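Local coordinates for methyl transferase from Methanosarcina acetivorans (Methanosarcina acetivorans, PDB 6MRO), which probably acts as an S-adenosylmethionine-dependent methyltransferase, binding S-adenosyl-L-homocysteine and calcium ions, at residues A[86-94]-A[116-127]; A[133-141]-A[152-162]. The protein carries 1 engineered substitution. All coordinates share one frame; numbering follows the deposited sequence.

Interaction 1. Residues A[86-94]-A[116-127]. With SAH (S-adenosyl-L-homocysteine), chain B.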
loop_
_atom_site.group_PDB
_atom_site.type_symbol
_atom_site.label_atom_id
_atom_site.label_comp_id
_atom_site.label_asym_id
_atom_site.label_seq_id
_atom_site.Cartn_x
_atom_site.Cartn_y
_atom_site.Cartn_z
ATOM N N GLY A 86 -7.450 -11.651 -2.742
ATOM C CA GLY A 86 -7.267 -11.460 -4.169
ATOM C C GLY A 86 -5.846 -11.075 -4.508
ATOM O O GLY A 86 -5.031 -10.744 -3.637
ATOM N N ASN A 87 -5.572 -11.110 -5.808
ATOM C CA ASN A 87 -4.256 -10.841 -6.372
ATOM C C ASN A 87 -4.293 -9.499 -7.091
ATOM O O ASN A 87 -5.080 -9.322 -8.021
ATOM C CB ASN A 87 -3.865 -11.949 -7.346
ATOM C CG ASN A 87 -2.408 -11.926 -7.699
ATOM O OD1 ASN A 87 -1.769 -10.865 -7.742
ATOM N ND2 ASN A 87 -1.862 -13.106 -7.968
ATOM N N VAL A 88 -3.432 -8.571 -6.675
ATOM C CA VAL A 88 -3.399 -7.246 -7.287
ATOM C C VAL A 88 -3.021 -7.346 -8.760
ATOM O O VAL A 88 -3.468 -6.540 -9.581
ATOM C CB VAL A 88 -2.439 -6.334 -6.496
ATOM C CG1 VAL A 88 -2.055 -5.086 -7.303
ATOM C CG2 VAL A 88 -3.095 -5.940 -5.172
ATOM N N LEU A 89 -2.229 -8.356 -9.127
ATOM C CA LEU A 89 -1.860 -8.585 -10.517
ATOM C C LEU A 89 -3.001 -9.166 -11.341
ATOM O O LEU A 89 -2.830 -9.360 -12.552
ATOM C CB LEU A 89 -0.643 -9.508 -10.590
ATOM C CG LEU A 89 0.613 -9.050 -9.842
ATOM C CD1 LEU A 89 1.743 -10.056 -10.026
ATOM C CD2 LEU A 89 1.048 -7.666 -10.301
ATOM N N GLU A 90 -4.152 -9.442 -10.716
ATOM C CA GLU A 90 -5.331 -9.956 -11.405
ATOM C C GLU A 90 -6.587 -9.160 -11.065
ATOM O O GLU A 90 -7.699 -9.636 -11.322
ATOM C CB GLU A 90 -5.561 -11.430 -11.056
ATOM C CG GLU A 90 -4.495 -12.380 -11.555
ATOM C CD GLU A 90 -4.527 -13.699 -10.811
ATOM O OE1 GLU A 90 -5.442 -13.889 -9.980
ATOM O OE2 GLU A 90 -3.638 -14.545 -11.056
ATOM N N MET A 91 -6.454 -7.968 -10.484
ATOM C CA MET A 91 -7.649 -7.319 -9.961
ATOM C C MET A 91 -8.494 -6.657 -11.037
ATOM O O MET A 91 -9.529 -6.072 -10.707
ATOM C CB MET A 91 -7.288 -6.300 -8.875
ATOM C CG MET A 91 -6.444 -5.130 -9.314
ATOM S SD MET A 91 -6.127 -4.099 -7.883
ATOM C CE MET A 91 -4.943 -2.939 -8.565
ATOM N N ASP A 92 -8.141 -6.843 -12.286
ATOM C CA ASP A 92 -8.999 -6.368 -13.354
ATOM C C ASP A 92 -10.241 -7.261 -13.406
ATOM O O ASP A 92 -11.221 -6.900 -13.984
ATOM C CB ASP A 92 -8.275 -6.357 -14.663
ATOM C CG ASP A 92 -7.676 -7.654 -15.016
ATOM O OD1 ASP A 92 -7.178 -8.398 -14.190
ATOM O OD2 ASP A 92 -7.637 -7.932 -16.193
ATOM N N GLN A 93 -10.172 -8.440 -12.812
ATOM C CA GLN A 93 -11.315 -9.316 -12.759
ATOM C C GLN A 93 -12.124 -9.075 -11.515
ATOM O O GLN A 93 -13.131 -9.674 -11.340
ATOM C CB GLN A 93 -10.911 -10.757 -12.805
ATOM C CG GLN A 93 -10.341 -11.204 -14.113
ATOM C CD GLN A 93 -11.169 -12.303 -14.763
ATOM O OE1 GLN A 93 -10.988 -13.470 -14.497
ATOM N NE2 GLN A 93 -12.062 -11.922 -15.606
ATOM N N LEU A 94 -11.649 -8.190 -10.644
ATOM C CA LEU A 94 -12.341 -7.832 -9.447
ATOM C C LEU A 94 -12.926 -6.444 -9.487
ATOM O O LEU A 94 -13.917 -6.213 -8.899
ATOM C CB LEU A 94 -11.421 -7.918 -8.233
ATOM C CG LEU A 94 -10.824 -9.261 -7.933
ATOM C CD1 LEU A 94 -9.674 -9.124 -7.002
ATOM C CD2 LEU A 94 -11.893 -10.094 -7.284
ATOM N N GLU A 116 7.215 -8.651 -12.470
ATOM C CA GLU A 116 5.814 -8.311 -12.276
ATOM C C GLU A 116 5.579 -6.813 -12.130
ATOM O O GLU A 116 4.431 -6.400 -11.948
ATOM C CB GLU A 116 5.260 -9.044 -11.045
ATOM C CG GLU A 116 5.335 -10.578 -11.114
ATOM C CD GLU A 116 4.644 -11.173 -12.340
ATOM O OE1 GLU A 116 3.483 -10.807 -12.616
ATOM O OE2 GLU A 116 5.247 -12.031 -13.020
ATOM N N ARG A 117 6.628 -5.988 -12.225
ATOM C CA ARG A 117 6.497 -4.566 -11.911
ATOM C C ARG A 117 5.683 -3.817 -12.965
ATOM O O ARG A 117 4.834 -2.989 -12.618
ATOM C CB ARG A 117 7.882 -3.930 -11.749
ATOM C CG ARG A 117 8.514 -4.135 -10.374
ATOM C CD ARG A 117 9.125 -2.841 -9.841
ATOM N NE ARG A 117 9.998 -3.032 -8.679
ATOM C CZ ARG A 117 9.579 -3.378 -7.461
ATOM N NH1 ARG A 117 8.293 -3.602 -7.232
ATOM N NH2 ARG A 117 10.449 -3.511 -6.464
ATOM N N LEU A 118 5.938 -4.063 -14.255
ATOM C CA LEU A 118 5.175 -3.364 -15.290
ATOM C C LEU A 118 3.696 -3.707 -15.191
ATOM O O LEU A 118 2.838 -2.816 -15.200
ATOM C CB LEU A 118 5.712 -3.698 -16.686
ATOM C CG LEU A 118 4.734 -3.525 -17.865
ATOM C CD1 LEU A 118 4.289 -2.071 -18.038
ATOM C CD2 LEU A 118 5.323 -4.057 -19.182
ATOM N N LEU A 119 3.386 -5.003 -15.093
ATOM C CA LEU A 119 2.007 -5.442 -14.900
ATOM C C LEU A 119 1.388 -4.789 -13.670
ATOM O O LEU A 119 0.230 -4.353 -13.700
ATOM C CB LEU A 119 1.969 -6.966 -14.772
ATOM C CG LEU A 119 0.608 -7.648 -14.683
ATOM C CD1 LEU A 119 -0.170 -7.355 -15.948
ATOM C CD2 LEU A 119 0.756 -9.152 -14.463
ATOM N N PHE A 120 2.148 -4.717 -12.577
ATOM C CA PHE A 120 1.652 -4.083 -11.359
ATOM C C PHE A 120 1.233 -2.641 -11.624
ATOM O O PHE A 120 0.105 -2.242 -11.313
ATOM C CB PHE A 120 2.732 -4.163 -10.283
ATOM C CG PHE A 120 2.396 -3.440 -9.009
ATOM C CD1 PHE A 120 2.891 -2.169 -8.777
ATOM C CD2 PHE A 120 1.610 -4.044 -8.033
ATOM C CE1 PHE A 120 2.608 -1.502 -7.595
ATOM C CE2 PHE A 120 1.322 -3.376 -6.845
ATOM C CZ PHE A 120 1.830 -2.101 -6.632
ATOM N N THR A 121 2.124 -1.845 -12.224
ATOM C CA THR A 121 1.791 -0.450 -12.499
ATOM C C THR A 121 0.545 -0.342 -13.373
ATOM O O THR A 121 -0.303 0.529 -13.148
ATOM C CB THR A 121 2.966 0.273 -13.171
ATOM O OG1 THR A 121 3.277 -0.346 -14.432
ATOM C CG2 THR A 121 4.191 0.251 -12.294
ATOM N N ARG A 122 0.409 -1.213 -14.357
ATOM C CA ARG A 122 -0.742 -1.129 -15.249
ATOM C C ARG A 122 -2.055 -1.419 -14.556
ATOM O O ARG A 122 -3.026 -0.803 -14.832
ATOM C CB ARG A 122 -0.575 -1.962 -16.534
ATOM C CG ARG A 122 -1.807 -1.935 -17.462
ATOM C CD ARG A 122 -1.652 -1.172 -18.809
ATOM N NE ARG A 122 -2.913 -0.812 -19.517
ATOM C CZ ARG A 122 -3.377 -1.375 -20.639
ATOM N NH1 ARG A 122 -2.710 -2.340 -21.239
ATOM N NH2 ARG A 122 -4.519 -0.983 -21.161
ATOM N N HIS A 123 -2.058 -2.375 -13.650
ATOM C CA HIS A 123 -3.295 -2.696 -12.948
ATOM C C HIS A 123 -3.686 -1.594 -11.981
ATOM O O HIS A 123 -4.867 -1.239 -11.881
ATOM C CB HIS A 123 -3.152 -4.032 -12.215
ATOM C CG HIS A 123 -3.556 -5.203 -13.047
ATOM N ND1 HIS A 123 -2.678 -5.863 -13.878
ATOM C CD2 HIS A 123 -4.762 -5.792 -13.227
ATOM C CE1 HIS A 123 -3.318 -6.828 -14.513
ATOM N NE2 HIS A 123 -4.584 -6.806 -14.137
ATOM N N VAL A 124 -2.712 -1.054 -11.245
ATOM C CA VAL A 124 -2.988 0.071 -10.360
ATOM C C VAL A 124 -3.509 1.257 -11.161
ATOM O O VAL A 124 -4.505 1.895 -10.790
ATOM C CB VAL A 124 -1.726 0.443 -9.561
ATOM C CG1 VAL A 124 -1.964 1.729 -8.786
ATOM C CG2 VAL A 124 -1.325 -0.705 -8.631
ATOM N N HIS A 125 -2.837 1.567 -12.281
ATOM C CA HIS A 125 -3.259 2.671 -13.137
ATOM C C HIS A 125 -4.690 2.470 -13.622
ATOM O O HIS A 125 -5.483 3.414 -13.636
ATOM C CB HIS A 125 -2.296 2.808 -14.328
ATOM C CG HIS A 125 -2.726 3.804 -15.363
ATOM N ND1 HIS A 125 -2.305 5.118 -15.356
ATOM C CD2 HIS A 125 -3.509 3.669 -16.459
ATOM C CE1 HIS A 125 -2.831 5.757 -16.387
ATOM N NE2 HIS A 125 -3.560 4.899 -17.079
ATOM N N LYS A 126 -5.048 1.230 -13.968
ATOM C CA LYS A 126 -6.356 0.960 -14.565
ATOM C C LYS A 126 -7.497 1.202 -13.578
ATOM O O LYS A 126 -8.512 1.798 -13.945
ATOM C CB LYS A 126 -6.389 -0.476 -15.094
ATOM C CG LYS A 126 -7.686 -0.878 -15.781
ATOM C CD LYS A 126 -7.665 -2.355 -16.161
ATOM C CE LYS A 126 -9.003 -2.793 -16.751
ATOM N NZ LYS A 126 -9.358 -1.986 -17.955
ATOM N N VAL A 127 -7.359 0.753 -12.321
ATOM C CA VAL A 127 -8.471 0.874 -11.371
ATOM C C VAL A 127 -8.611 2.256 -10.753
ATOM O O VAL A 127 -9.656 2.545 -10.151
ATOM C CB VAL A 127 -8.372 -0.161 -10.231
ATOM C CG1 VAL A 127 -8.421 -1.565 -10.822
ATOM C CG2 VAL A 127 -7.125 0.078 -9.386
HETATM N N SAH B . -0.042 -3.235 3.893
HETATM C CA SAH B . 0.098 -4.136 5.053
HETATM C CB SAH B . 0.873 -5.389 4.665
HETATM C CG SAH B . 2.207 -5.098 3.977
HETATM S SD SAH B . 3.212 -6.574 3.691
HETATM C C SAH B . 0.787 -3.452 6.223
HETATM O O SAH B . 1.284 -2.323 6.094
HETATM O OXT SAH B . 0.862 -4.036 7.315
HETATM C "C5'" SAH B . 2.761 -6.821 1.945
HETATM C "C4'" SAH B . 1.395 -7.486 1.769
HETATM O "O4'" SAH B . 1.137 -7.648 0.380
HETATM C "C3'" SAH B . 1.250 -8.862 2.417
HETATM O "O3'" SAH B . 0.113 -8.820 3.267
HETATM C "C2'" SAH B . 1.083 -9.805 1.234
HETATM O "O2'" SAH B . 0.249 -10.927 1.478
HETATM C "C1'" SAH B . 0.495 -8.889 0.174
HETATM N N9 SAH B . 0.735 -9.287 -1.217
HETATM C C8 SAH B . 1.919 -9.683 -1.801
HETATM N N7 SAH B . 1.692 -9.902 -3.108
HETATM C C5 SAH B . 0.390 -9.629 -3.368
HETATM C C6 SAH B . -0.379 -9.688 -4.527
HETATM N N6 SAH B . 0.158 -10.071 -5.679
HETATM N N1 SAH B . -1.704 -9.347 -4.467
HETATM C C2 SAH B . -2.275 -8.944 -3.274
HETATM N N3 SAH B . -1.522 -8.898 -2.121
HETATM C C4 SAH B . -0.209 -9.225 -2.186
#
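His-123 and Asp-92 make the polar link between the loop 86-94, with its 3-10 segment 88-93, and the helix 116-127. The imidazole presents NE2 edge-on, so that OD1 of Asp-92 lies close to the ring plane and accepts its hydrogen at 3.0 Å, whereas the ring nitrogen stands above the carboxylate plane; the two planes are 80° apart. On the other side of the imidazole, ND1 donates back along the helix to Leu-119 O, which already takes the bond from His-123 N. With both nitrogens engaged, the ring's rotation is fixed, and one face of it carries the carbonyl oxygen of Leu-89, 3.2 Å from CE1 of His-123.

The Leu-89 side chain crosses the bent side chain of Glu-116 at about a right angle, CD1 lying against its carboxylate end (3.2 Å from OE1), while CD2 meets the backbone and CB of Phe-120. The phenyl ring, carried by a CG anti to the backbone N (chi1 175°), takes CG1 of Val-88 obliquely at CE2, 3.8 Å away. Met-91, extended beyond CG, crosses Val-127 at about a right angle and brings CE 3.8 Å from its CG2, toward the C-terminal part of the helix and near Val-124.

The same loop holds the cofactor product. Val-88 N donates almost straight to adenine N1 (2.9 Å, 174°), and Asn-87 OD1 accepts from N6 while also taking Leu-89 N in an Asx turn. Adenine is thus read by the loop after strand 82-85, as in Rossmann-like methyltransferases. Val-88, Phe-120 and Val-124 also rest on Ile-39, and Met-91 on Leu-37, so loop and helix pack together over strand 35-39, while Val-127 leans on Phe-100 of strand 100-106.

Interaction 2. Residues A[133-141]-A[152-162]. With CA (calcium ion), chain D; CA (calcium ion), chain C.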
loop_
_atom_site.group_PDB
_atom_site.type_symbol
_atom_site.label_atom_id
_atom_site.label_comp_id
_atom_site.label_asym_id
_atom_site.label_seq_id
_atom_site.Cartn_x
_atom_site.Cartn_y
_atom_site.Cartn_z
ATOM N N LYS A 133 -5.429 9.490 -6.887
ATOM C CA LYS A 133 -4.161 9.492 -6.224
ATOM C C LYS A 133 -3.641 8.104 -5.840
ATOM O O LYS A 133 -4.371 7.288 -5.424
ATOM C CB LYS A 133 -4.279 10.260 -4.926
ATOM C CG LYS A 133 -4.799 11.664 -5.000
ATOM C CD LYS A 133 -3.617 12.563 -5.269
ATOM C CE LYS A 133 -3.960 14.029 -5.221
ATOM N NZ LYS A 133 -2.670 14.763 -5.404
ATOM N N TYR A 134 -2.343 7.922 -6.011
ATOM C CA TYR A 134 -1.612 6.738 -5.581
ATOM C C TYR A 134 -0.582 7.180 -4.553
ATOM O O TYR A 134 0.252 8.053 -4.843
ATOM C CB TYR A 134 -0.932 6.059 -6.771
ATOM C CG TYR A 134 -0.043 4.863 -6.452
ATOM C CD1 TYR A 134 1.290 4.848 -6.840
ATOM C CD2 TYR A 134 -0.554 3.739 -5.799
ATOM C CE1 TYR A 134 2.093 3.767 -6.575
ATOM C CE2 TYR A 134 0.249 2.630 -5.526
ATOM C CZ TYR A 134 1.575 2.663 -5.923
ATOM O OH TYR A 134 2.378 1.590 -5.684
ATOM N N PHE A 135 -0.660 6.600 -3.356
ATOM C CA PHE A 135 0.292 6.838 -2.275
ATOM C C PHE A 135 0.989 5.528 -1.952
ATOM O O PHE A 135 0.325 4.529 -1.634
ATOM C CB PHE A 135 -0.416 7.372 -1.029
ATOM C CG PHE A 135 -1.090 8.690 -1.249
ATOM C CD1 PHE A 135 -0.334 9.850 -1.345
ATOM C CD2 PHE A 135 -2.468 8.773 -1.348
ATOM C CE1 PHE A 135 -0.941 11.080 -1.556
ATOM C CE2 PHE A 135 -3.091 10.001 -1.535
ATOM C CZ PHE A 135 -2.333 11.156 -1.645
ATOM N N MET A 136 2.317 5.529 -2.032
ATOM C CA MET A 136 3.088 4.311 -1.857
ATOM C C MET A 136 4.209 4.556 -0.865
ATOM O O MET A 136 4.930 5.552 -0.965
ATOM C CB MET A 136 3.644 3.828 -3.197
ATOM C CG MET A 136 4.406 2.513 -3.132
ATOM S SD MET A 136 6.159 2.700 -2.700
ATOM C CE MET A 136 6.766 3.363 -4.257
ATOM N N LEU A 137 4.354 3.638 0.083
ATOM C CA LEU A 137 5.377 3.715 1.113
ATOM C C LEU A 137 6.332 2.544 0.962
ATOM O O LEU A 137 5.896 1.387 0.892
ATOM C CB LEU A 137 4.712 3.726 2.492
ATOM C CG LEU A 137 5.562 3.670 3.759
ATOM C CD1 LEU A 137 6.258 4.993 3.956
ATOM C CD2 LEU A 137 4.631 3.349 4.960
ATOM N N CYS A 138 7.632 2.839 0.936
ATOM C CA CYS A 138 8.635 1.795 0.788
ATOM C C CYS A 138 9.914 2.207 1.508
ATOM O O CYS A 138 10.125 3.378 1.836
ATOM C CB CYS A 138 8.896 1.502 -0.700
ATOM S SG CYS A 138 9.560 2.932 -1.611
ATOM N N PHE A 139 10.766 1.223 1.768
ATOM C CA PHE A 139 12.068 1.518 2.351
ATOM C C PHE A 139 12.933 2.247 1.329
ATOM O O PHE A 139 12.897 1.938 0.138
ATOM C CB PHE A 139 12.754 0.231 2.803
ATOM C CG PHE A 139 12.023 -0.488 3.889
ATOM C CD1 PHE A 139 11.720 0.153 5.078
ATOM C CD2 PHE A 139 11.613 -1.799 3.714
ATOM C CE1 PHE A 139 11.026 -0.504 6.088
ATOM C CE2 PHE A 139 10.928 -2.459 4.718
ATOM C CZ PHE A 139 10.633 -1.805 5.904
ATOM N N SER A 140 13.717 3.217 1.797
ATOM C CA SER A 140 14.479 4.065 0.894
ATOM C C SER A 140 15.866 3.486 0.634
ATOM O O SER A 140 16.497 2.882 1.512
ATOM C CB SER A 140 14.607 5.492 1.445
ATOM O OG SER A 140 15.170 5.517 2.742
ATOM N N ASP A 141 16.336 3.696 -0.591
ATOM C CA ASP A 141 17.633 3.227 -1.060
ATOM C C ASP A 141 18.428 4.442 -1.519
ATOM O O ASP A 141 18.146 5.021 -2.577
ATOM C CB ASP A 141 17.457 2.219 -2.194
ATOM C CG ASP A 141 18.766 1.749 -2.788
ATOM O OD1 ASP A 141 19.853 2.183 -2.346
ATOM O OD2 ASP A 141 18.700 0.917 -3.719
ATOM N N ARG A 152 15.714 -2.224 -1.650
ATOM C CA ARG A 152 15.143 -0.953 -1.229
ATOM C C ARG A 152 15.039 -0.064 -2.461
ATOM O O ARG A 152 15.821 -0.198 -3.406
ATOM C CB ARG A 152 15.977 -0.261 -0.131
ATOM C CG ARG A 152 16.241 -1.123 1.118
ATOM C CD ARG A 152 16.619 -0.263 2.336
ATOM N NE ARG A 152 17.852 0.507 2.135
ATOM C CZ ARG A 152 19.082 0.024 2.284
ATOM N NH1 ARG A 152 19.268 -1.243 2.640
ATOM N NH2 ARG A 152 20.130 0.810 2.072
ATOM N N ALA A 153 14.065 0.834 -2.459
ATOM C CA ALA A 153 13.739 1.591 -3.659
ATOM C C ALA A 153 14.402 2.962 -3.597
ATOM O O ALA A 153 14.292 3.669 -2.592
ATOM C CB ALA A 153 12.225 1.721 -3.826
ATOM N N SER A 154 15.120 3.317 -4.658
ATOM C CA SER A 154 15.687 4.652 -4.771
ATOM C C SER A 154 14.677 5.570 -5.443
ATOM O O SER A 154 13.680 5.118 -6.003
ATOM C CB SER A 154 16.979 4.623 -5.575
ATOM O OG SER A 154 16.693 4.289 -6.920
ATOM N N LYS A 155 14.930 6.879 -5.380
ATOM C CA LYS A 155 14.043 7.797 -6.084
ATOM C C LYS A 155 14.088 7.541 -7.583
ATOM O O LYS A 155 13.056 7.601 -8.263
ATOM C CB LYS A 155 14.410 9.245 -5.768
ATOM C CG LYS A 155 14.337 9.566 -4.294
ATOM C CD LYS A 155 14.852 10.963 -4.000
ATOM C CE LYS A 155 13.746 11.840 -3.469
ATOM N NZ LYS A 155 14.237 12.631 -2.310
ATOM N N ALA A 156 15.272 7.217 -8.105
ATOM C CA ALA A 156 15.399 6.921 -9.528
ATOM C C ALA A 156 14.577 5.695 -9.901
ATOM O O ALA A 156 13.885 5.683 -10.923
ATOM C CB ALA A 156 16.870 6.719 -9.893
ATOM N N GLU A 157 14.659 4.642 -9.086
ATOM C CA GLU A 157 13.864 3.447 -9.341
ATOM C C GLU A 157 12.372 3.752 -9.267
ATOM O O GLU A 157 11.599 3.286 -10.112
ATOM C CB GLU A 157 14.250 2.340 -8.348
ATOM C CG GLU A 157 15.701 1.884 -8.517
ATOM C CD GLU A 157 16.281 1.179 -7.284
ATOM O OE1 GLU A 157 17.348 0.537 -7.413
ATOM O OE2 GLU A 157 15.680 1.273 -6.202
ATOM N N ILE A 158 11.961 4.574 -8.300
ATOM C CA ILE A 158 10.554 4.947 -8.179
ATOM C C ILE A 158 10.115 5.760 -9.389
ATOM O O ILE A 158 9.076 5.483 -10.010
ATOM C CB ILE A 158 10.320 5.710 -6.860
ATOM C CG1 ILE A 158 10.501 4.754 -5.675
ATOM C CG2 ILE A 158 8.914 6.329 -6.810
ATOM C CD1 ILE A 158 10.491 5.441 -4.326
ATOM N N GLU A 159 10.951 6.722 -9.768
ATOM C CA GLU A 159 10.668 7.582 -10.909
ATOM C C GLU A 159 10.589 6.772 -12.197
ATOM O O GLU A 159 9.683 6.967 -13.007
ATOM C CB GLU A 159 11.737 8.669 -11.038
ATOM C CG GLU A 159 11.597 9.801 -10.033
ATOM C CD GLU A 159 12.624 10.897 -10.243
ATOM O OE1 GLU A 159 12.418 11.741 -11.141
ATOM O OE2 GLU A 159 13.635 10.913 -9.511
ATOM N N SER A 160 11.534 5.855 -12.378
ATOM C CA SER A 160 11.558 5.020 -13.575
ATOM C C SER A 160 10.330 4.116 -13.654
ATOM O O SER A 160 9.792 3.882 -14.744
ATOM C CB SER A 160 12.827 4.177 -13.598
ATOM O OG SER A 160 12.851 3.388 -14.769
ATOM N N THR A 161 9.870 3.620 -12.505
ATOM C CA THR A 161 8.746 2.687 -12.465
ATOM C C THR A 161 7.410 3.385 -12.687
ATOM O O THR A 161 6.564 2.887 -13.441
ATOM C CB THR A 161 8.730 1.958 -11.121
ATOM O OG1 THR A 161 9.940 1.205 -10.970
ATOM C CG2 THR A 161 7.534 1.036 -11.027
ATOM N N PHE A 162 7.183 4.527 -12.037
ATOM C CA PHE A 162 5.839 5.102 -12.019
ATOM C C PHE A 162 5.646 6.301 -12.946
ATOM O O PHE A 162 4.495 6.660 -13.223
ATOM C CB PHE A 162 5.458 5.475 -10.581
ATOM C CG PHE A 162 5.270 4.272 -9.696
ATOM C CD1 PHE A 162 6.247 3.898 -8.782
ATOM C CD2 PHE A 162 4.135 3.497 -9.810
ATOM C CE1 PHE A 162 6.078 2.770 -7.993
ATOM C CE2 PHE A 162 3.963 2.365 -9.019
ATOM C CZ PHE A 162 4.930 2.010 -8.111
HETATM CA CA CA D . 17.406 -0.571 -5.015
HETATM CA CA CA C . 21.144 0.724 -4.114
HETATM O O HOH W 1 19.775 3.826 1.848
HETATM O O HOH W 2 17.336 7.537 -3.322
HETATM O O HOH W 3 18.195 -2.145 -3.422
HETATM O O HOH W 4 20.769 2.461 -5.629
HETATM O O HOH W 5 15.640 -2.158 -5.673
#
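Asp-141 and Arg-152 meet at a calcium ion (chain D), the aspartate through OD2 at 2.4 Å and the arginine through its backbone carbonyl oxygen. Glu-157 grips the same ion with both carboxylate oxygens, and two waters join them. Asp-141 chelates the second calcium (chain C) with both oxygens, OD1 at 2.6 Å, so that OD2 bridges the two ions; with CG anti to the backbone N (chi1 177°), the carboxylate reaches both. Glu-146 contributes to both metals, while Glu-143, Gly-145 and Glu-148 help complete the second.

Backbone pairing sets these ligands in place. Ala-153 N donates to Phe-139 O and Asp-141 N to Ala-153 O, a single bridge that brings the loop alongside the strand end. The Arg-152 side chain folds back at chi3 (-62°), and its NE donates in the guanidinium plane to Ser-140 O at 2.8 Å; a water bound to NH2 lies at the edge of the same group. Were Arg-152 an alanine, Ser-140 O would probably lose its NE donor, and the loop a side-chain tie beside the metal, although the backbone carbonyl could still bind calcium. Ser-154 N binds Glu-157 OE2, and Glu-157 N returns to Ser-154 OG, a capping box that opens helix 155-162 and steadies the metal-binding carboxylate.

Deeper in, Cys-138 SG lies 3.7 Å from Ala-153 CB and also touches Ile-158 CD1. Phe-162 receives Tyr-134 CE1 over one face, 3.4 Å from CE2, the ring planes inclined at 43°, and Met-136 CE comes obliquely to CE1 of the same phenyl. The hydroxyl of Tyr-134 is hydrogen-bonded to Asp-105 OD1. Helix 155-162 thus packs on strand 132-139 of a Rossmann-like sheet, with a paired calcium site in the loop that follows the strand.

From the N terminus, the chain leaves strand 82-85 into the loop 86-94, passes through strand 100-106, and returns on helix 114-127, where interaction 1 closes its loop. The chain then enters strand 132-139, makes the calcium-binding loop and comes back on helix 155-162, closing interaction 2. The loops follow one another in series, neither nested nor crossed, their centres about 17 Å apart. They nonetheless touch: Phe-120 CE1 lies 3.6 Å from Tyr-134 OH, and Thr-121 packs against Thr-161 and Phe-162. Helix 114-127 thus packs between the adenine-binding loop 86-94 and the pair formed by strand 132-139 and helix 155-162, away from the calcium loop.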